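PDB 1QSA: soluble lytic murein transglycosylase, which probably cleaves the glycosidic bonds between N-acetylmuramic acid and N-acetylglucosamine in peptidoglycan, leaving a 1,6-anhydro bond in the N-acetylmuramic acid residue. Local coordinates for residues R44-D49 against R72-R77; D571-V576 against T612-R617. All blocks are in the same frame, centred on the assembly; numbering follows the deposited sequence.

In the fold
Both contacts join helices of an all-alpha chain, about two-thirds helix with no strand, yet they share no element: contact 1 lies between helices 38-48 and 69-84 near the N-terminus, contact 2 between helices 572-578 and 611-615 near the C-terminus. Their centres are 55 Å apart, on opposite sides of the chain's centre, and their nearest atoms about 39 Å. Contact 1 is partly buried, with two buried residues and an exposed arginine among the four that touch. Contact 2 is buried, as are three of its four touching residues. The buried areas are similar, 166 and 177 Å², but contact 1 is made by side chains alone and contact 2 adds polar links through a water and a glycerol.

Contact 1: R44-D49 against R72-R77; sequences RQITDD and RTLQSR
The methyl of Thr47 sits over one face of the Arg77 guanidinium, CG2 lying 3.4 Å from Arg77 NH1 and displaced toward the rim of the flat group. Thr47 CB also stands 3.7 Å from Arg77 NH2, so the threonine branch spans both terminal nitrogens, and the two side chains cross at about a right angle. Arg77 reaches this place because CG is anti to its backbone N (chi1 -179°) and the chain stays extended as far as NE. The same Thr47 CG2 meets Leu74 CD1 at 4.0 Å, which leaves the methyl touching both an apolar branch and a guanidinium one helical turn apart. A looser apolar contact follows, Ile46 CG2 to Leu74 CD2 at 4.5 Å. The polar groups look to other partners: Thr47 OG1 is hydrogen-bonded to Tyr43 O, within its own helix, and Arg77 NH1 makes a weak bond to Tyr43 OH. With axes 12.3 Å apart at closest approach and only 9° between their directions, the segments run almost parallel, and side chains rather than backbones close the distance. This is the relation of alternate helices in an alpha-superhelix, the architecture of this protein: helix 55-64 comes between them in sequence, and its Phe61 touches both Ile46 and Leu74, while its Val58 packs on Leu74.

Contact 2: D571-V576 against T612-R617; sequences DAVAFV and TEWGRR. With GOL (glycerol), chain Q.
Water 1 is gripped by four groups: it donates to Arg616 O at 2.6 Å and to Trp614 O at 2.7 Å, accepts from Ala572 N at 3.1 Å, and lies within hydrogen-bonding distance of O3 of a glycerol, probably from the crystallisation liquor. That O3 itself donates to Trp614 O at 2.9 Å, so the carbonyl receives two hydrogens, and the first turn of one helix is linked through solvent to the end of another. Glycerol O2 donates to Asp571 OD2. Asp571 occupies the N-cap of helix 572-578, and its OD1 accepts Ala574 N at 2.8 Å in a nearly straight capping bond (164°); its CG stands between the backbone N and the carbonyl carbon (chi1 71°), turned back to the helix start. Glycerol C3 lies over the centre of one Trp614 ring face, 3.5 Å above the plane. Obliquely to that ring, Val573 CG2 approaches Trp614 CZ3 at 4.2 Å, the valine running alongside the tryptophan in the same direction. Tighter is Ala572 CB against Glu613 O, an oxygen hydrogen-bonded to Tyr618 OH. Tyr352 and Val355 of helix 351-359 pack on Val573, and Gln358 of that helix touches Trp614.

Contact 1: R44-D49 against R72-R77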
loop_
_atom_site.group_PDB
_atom_site.type_symbol
_atom_site.label_atom_id
_atom_site.label_comp_id
_atom_site.label_asym_id
_atom_site.label_seq_id
_atom_site.Cartn_x
_atom_site.Cartn_y
_atom_site.Cartn_z
ATOM N N ARG A 44 9.809 -8.222 -27.451
ATOM C CA ARG A 44 8.503 -8.413 -28.079
ATOM C C ARG A 44 8.580 -9.533 -29.122
ATOM O O ARG A 44 7.698 -10.390 -29.193
ATOM C CB ARG A 44 8.012 -7.102 -28.715
ATOM C CG ARG A 44 6.559 -7.174 -29.179
ATOM C CD ARG A 44 6.064 -5.819 -29.710
ATOM N NE ARG A 44 4.720 -5.919 -30.280
ATOM C CZ ARG A 44 3.937 -4.890 -30.606
ATOM N NH1 ARG A 44 4.333 -3.634 -30.451
ATOM N NH2 ARG A 44 2.745 -5.126 -31.128
ATOM N N GLN A 45 9.647 -9.538 -29.911
ATOM C CA GLN A 45 9.839 -10.564 -30.942
ATOM C C GLN A 45 9.969 -11.962 -30.322
ATOM O O GLN A 45 9.328 -12.922 -30.768
ATOM C CB GLN A 45 11.097 -10.234 -31.734
ATOM C CG GLN A 45 11.383 -11.143 -32.906
ATOM C CD GLN A 45 12.551 -10.618 -33.707
ATOM O OE1 GLN A 45 13.704 -10.741 -33.294
ATOM N NE2 GLN A 45 12.257 -9.969 -34.829
ATOM N N ILE A 46 10.785 -12.074 -29.281
ATOM C CA ILE A 46 10.992 -13.367 -28.629
ATOM C C ILE A 46 9.700 -13.895 -28.014
ATOM O O ILE A 46 9.325 -15.056 -28.231
ATOM C CB ILE A 46 12.098 -13.260 -27.559
ATOM C CG1 ILE A 46 13.442 -12.995 -28.236
ATOM C CG2 ILE A 46 12.173 -14.531 -26.718
ATOM C CD1 ILE A 46 14.561 -12.691 -27.244
ATOM N N THR A 47 8.999 -13.034 -27.285
ATOM C CA THR A 47 7.751 -13.427 -26.627
ATOM C C THR A 47 6.576 -13.669 -27.554
ATOM O O THR A 47 5.621 -14.347 -27.173
ATOM C CB THR A 47 7.343 -12.466 -25.490
ATOM O OG1 THR A 47 7.269 -11.115 -25.966
ATOM C CG2 THR A 47 8.350 -12.551 -24.358
ATOM N N ASP A 48 6.640 -13.108 -28.760
ATOM C CA ASP A 48 5.592 -13.300 -29.757
ATOM C C ASP A 48 5.475 -14.774 -30.160
ATOM O O ASP A 48 4.417 -15.218 -30.603
ATOM C CB ASP A 48 5.906 -12.479 -31.017
ATOM C CG ASP A 48 5.180 -11.147 -31.055
ATOM O OD1 ASP A 48 4.564 -10.748 -30.054
ATOM O OD2 ASP A 48 5.226 -10.493 -32.114
ATOM N N ASP A 49 6.574 -15.508 -30.048
ATOM C CA ASP A 49 6.588 -16.915 -30.428
ATOM C C ASP A 49 7.258 -17.712 -29.309
ATOM O O ASP A 49 8.002 -18.649 -29.582
ATOM C CB ASP A 49 7.385 -17.065 -31.739
ATOM C CG ASP A 49 7.140 -18.398 -32.440
ATOM O OD1 ASP A 49 6.035 -18.964 -32.282
ATOM O OD2 ASP A 49 8.052 -18.866 -33.163
ATOM N N ARG A 72 14.665 -9.662 -17.098
ATOM C CA ARG A 72 14.685 -10.288 -15.786
ATOM C C ARG A 72 13.410 -11.080 -15.529
ATOM O O ARG A 72 13.472 -12.208 -15.027
ATOM C CB ARG A 72 14.945 -9.258 -14.683
ATOM C CG ARG A 72 16.267 -8.501 -14.880
ATOM C CD ARG A 72 16.505 -7.457 -13.788
ATOM N NE ARG A 72 17.612 -7.808 -12.895
ATOM C CZ ARG A 72 17.551 -8.718 -11.921
ATOM N NH1 ARG A 72 16.432 -9.398 -11.687
ATOM N NH2 ARG A 72 18.621 -8.949 -11.174
ATOM N N THR A 73 12.272 -10.542 -15.949
ATOM C CA THR A 73 11.004 -11.245 -15.772
ATOM C C THR A 73 10.908 -12.420 -16.754
ATOM O O THR A 73 10.237 -13.425 -16.471
ATOM C CB THR A 73 9.776 -10.323 -15.936
ATOM O OG1 THR A 73 9.752 -9.749 -17.245
ATOM C CG2 THR A 73 9.781 -9.218 -14.880
ATOM N N LEU A 74 11.584 -12.304 -17.899
ATOM C CA LEU A 74 11.564 -13.373 -18.906
ATOM C C LEU A 74 12.139 -14.693 -18.374
ATOM O O LEU A 74 11.743 -15.775 -18.828
ATOM C CB LEU A 74 12.310 -12.941 -20.176
ATOM C CG LEU A 74 12.306 -13.923 -21.361
ATOM C CD1 LEU A 74 10.872 -14.238 -21.801
ATOM C CD2 LEU A 74 13.115 -13.347 -22.527
ATOM N N GLN A 75 13.052 -14.608 -17.410
ATOM C CA GLN A 75 13.665 -15.798 -16.808
ATOM C C GLN A 75 12.577 -16.685 -16.169
ATOM O O GLN A 75 12.487 -17.894 -16.441
ATOM C CB GLN A 75 14.688 -15.372 -15.758
ATOM C CG GLN A 75 15.510 -16.508 -15.185
ATOM C CD GLN A 75 16.416 -17.167 -16.215
ATOM O OE1 GLN A 75 16.605 -16.655 -17.323
ATOM N NE2 GLN A 75 16.967 -18.318 -15.856
ATOM N N SER A 76 11.745 -16.078 -15.322
ATOM C CA SER A 76 10.650 -16.814 -14.690
ATOM C C SER A 76 9.560 -17.184 -15.699
ATOM O O SER A 76 9.012 -18.282 -15.629
ATOM C CB SER A 76 10.043 -16.019 -13.520
ATOM O OG SER A 76 10.907 -16.017 -12.400
ATOM N N ARG A 77 9.273 -16.297 -16.660
ATOM C CA ARG A 77 8.261 -16.572 -17.679
ATOM C C ARG A 77 8.657 -17.781 -18.550
ATOM O O ARG A 77 7.826 -18.659 -18.833
ATOM C CB ARG A 77 8.047 -15.342 -18.558
ATOM C CG ARG A 77 6.995 -15.531 -19.640
ATOM C CD ARG A 77 6.766 -14.234 -20.413
ATOM N NE ARG A 77 5.854 -14.436 -21.537
ATOM C CZ ARG A 77 5.397 -13.462 -22.326
ATOM N NH1 ARG A 77 5.769 -12.201 -22.128
ATOM N NH2 ARG A 77 4.572 -13.753 -23.330
#

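Contact 2: D571-V576 against T612-R617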
loop_
_atom_site.group_PDB
_atom_site.type_symbol
_atom_site.label_atom_id
_atom_site.label_comp_id
_atom_site.label_asym_id
_atom_site.label_seq_id
_atom_site.Cartn_x
_atom_site.Cartn_y
_atom_site.Cartn_z
ATOM N N ASP A 571 -11.478 20.122 18.716
ATOM C CA ASP A 571 -10.733 21.008 17.836
ATOM C C ASP A 571 -10.244 20.308 16.561
ATOM O O ASP A 571 -10.458 19.107 16.379
ATOM C CB ASP A 571 -9.611 21.771 18.582
ATOM C CG ASP A 571 -8.421 20.894 18.994
ATOM O OD1 ASP A 571 -8.193 19.810 18.439
ATOM O OD2 ASP A 571 -7.663 21.340 19.879
ATOM N N ALA A 572 -9.636 21.083 15.667
ATOM C CA ALA A 572 -9.152 20.576 14.379
ATOM C C ALA A 572 -8.183 19.401 14.471
ATOM O O ALA A 572 -8.316 18.409 13.735
ATOM C CB ALA A 572 -8.507 21.708 13.594
ATOM N N VAL A 573 -7.227 19.493 15.390
ATOM C CA VAL A 573 -6.216 18.448 15.552
ATOM C C VAL A 573 -6.849 17.187 16.127
ATOM O O VAL A 573 -6.541 16.093 15.688
ATOM C CB VAL A 573 -5.054 18.918 16.472
ATOM C CG1 VAL A 573 -3.885 17.940 16.398
ATOM C CG2 VAL A 573 -4.598 20.334 16.084
ATOM N N ALA A 574 -7.755 17.354 17.096
ATOM C CA ALA A 574 -8.441 16.213 17.707
ATOM C C ALA A 574 -9.323 15.516 16.660
ATOM O O ALA A 574 -9.406 14.282 16.630
ATOM C CB ALA A 574 -9.282 16.673 18.900
ATOM N N PHE A 575 -9.949 16.292 15.780
ATOM C CA PHE A 575 -10.776 15.685 14.732
ATOM C C PHE A 575 -9.899 14.831 13.783
ATOM O O PHE A 575 -10.234 13.695 13.487
ATOM C CB PHE A 575 -11.556 16.731 13.946
ATOM C CG PHE A 575 -12.497 16.134 12.946
ATOM C CD1 PHE A 575 -13.769 15.708 13.329
ATOM C CD2 PHE A 575 -12.084 15.913 11.635
ATOM C CE1 PHE A 575 -14.607 15.061 12.407
ATOM C CE2 PHE A 575 -12.908 15.273 10.712
ATOM C CZ PHE A 575 -14.171 14.847 11.109
ATOM N N VAL A 576 -8.749 15.360 13.369
ATOM C CA VAL A 576 -7.853 14.603 12.485
ATOM C C VAL A 576 -7.354 13.325 13.172
ATOM O O VAL A 576 -7.438 12.225 12.609
ATOM C CB VAL A 576 -6.620 15.455 12.078
ATOM C CG1 VAL A 576 -5.561 14.582 11.347
ATOM C CG2 VAL A 576 -7.055 16.597 11.174
ATOM N N THR A 612 -9.670 29.871 9.915
ATOM C CA THR A 612 -11.001 29.269 9.969
ATOM C C THR A 612 -10.945 27.773 10.288
ATOM O O THR A 612 -11.678 27.286 11.156
ATOM C CB THR A 612 -11.778 29.549 8.669
ATOM O OG1 THR A 612 -11.962 30.971 8.543
ATOM C CG2 THR A 612 -13.142 28.879 8.701
ATOM N N GLU A 613 -10.044 27.053 9.632
ATOM C CA GLU A 613 -9.895 25.624 9.892
ATOM C C GLU A 613 -9.409 25.398 11.324
ATOM O O GLU A 613 -9.915 24.522 12.040
ATOM C CB GLU A 613 -8.881 25.018 8.916
ATOM C CG GLU A 613 -9.382 24.925 7.479
ATOM C CD GLU A 613 -8.265 24.657 6.478
ATOM O OE1 GLU A 613 -7.095 24.933 6.797
ATOM O OE2 GLU A 613 -8.559 24.187 5.359
ATOM N N TRP A 614 -8.403 26.173 11.727
ATOM C CA TRP A 614 -7.804 26.060 13.055
ATOM C C TRP A 614 -8.769 26.333 14.211
ATOM O O TRP A 614 -8.704 25.660 15.240
ATOM C CB TRP A 614 -6.608 27.018 13.165
ATOM C CG TRP A 614 -5.806 26.902 14.444
ATOM C CD1 TRP A 614 -5.848 27.741 15.536
ATOM C CD2 TRP A 614 -4.821 25.908 14.745
ATOM N NE1 TRP A 614 -4.949 27.322 16.490
ATOM C CE2 TRP A 614 -4.301 26.204 16.035
ATOM C CE3 TRP A 614 -4.322 24.800 14.056
ATOM C CZ2 TRP A 614 -3.306 25.425 16.642
ATOM C CZ3 TRP A 614 -3.328 24.023 14.661
ATOM C CH2 TRP A 614 -2.833 24.345 15.943
ATOM N N GLY A 615 -9.667 27.293 14.017
ATOM C CA GLY A 615 -10.586 27.691 15.079
ATOM C C GLY A 615 -11.997 27.141 15.121
ATOM O O GLY A 615 -12.708 27.342 16.103
ATOM N N ARG A 616 -12.399 26.447 14.065
ATOM C CA ARG A 616 -13.729 25.864 13.945
ATOM C C ARG A 616 -13.992 24.788 15.011
ATOM O O ARG A 616 -13.062 24.179 15.541
ATOM C CB ARG A 616 -13.866 25.240 12.555
ATOM C CG ARG A 616 -15.213 24.651 12.292
ATOM C CD ARG A 616 -15.156 23.571 11.248
ATOM N NE ARG A 616 -16.363 22.768 11.346
ATOM C CZ ARG A 616 -17.451 22.961 10.615
ATOM N NH1 ARG A 616 -17.462 23.894 9.671
ATOM N NH2 ARG A 616 -18.511 22.184 10.795
ATOM N N ARG A 617 -15.268 24.591 15.347
ATOM C CA ARG A 617 -15.657 23.530 16.268
ATOM C C ARG A 617 -15.862 22.295 15.370
ATOM O O ARG A 617 -16.375 22.411 14.256
ATOM C CB ARG A 617 -16.947 23.896 17.017
ATOM C CG ARG A 617 -16.839 25.173 17.856
ATOM C CD ARG A 617 -18.105 25.427 18.697
ATOM N NE ARG A 617 -19.325 25.066 17.974
ATOM C CZ ARG A 617 -20.192 24.140 18.383
ATOM N NH1 ARG A 617 -20.007 23.503 19.532
ATOM N NH2 ARG A 617 -21.266 23.866 17.652
HETATM C C1 GOL Q . -5.321 24.451 19.401
HETATM O O1 GOL Q . -5.513 25.392 20.440
HETATM C C2 GOL Q . -6.523 24.452 18.463
HETATM O O2 GOL Q . -7.698 24.100 19.207
HETATM C C3 GOL Q . -6.304 23.437 17.342
HETATM O O3 GOL Q . -7.435 23.385 16.493
HETATM O O HOH W 1 -10.544 23.939 16.285
#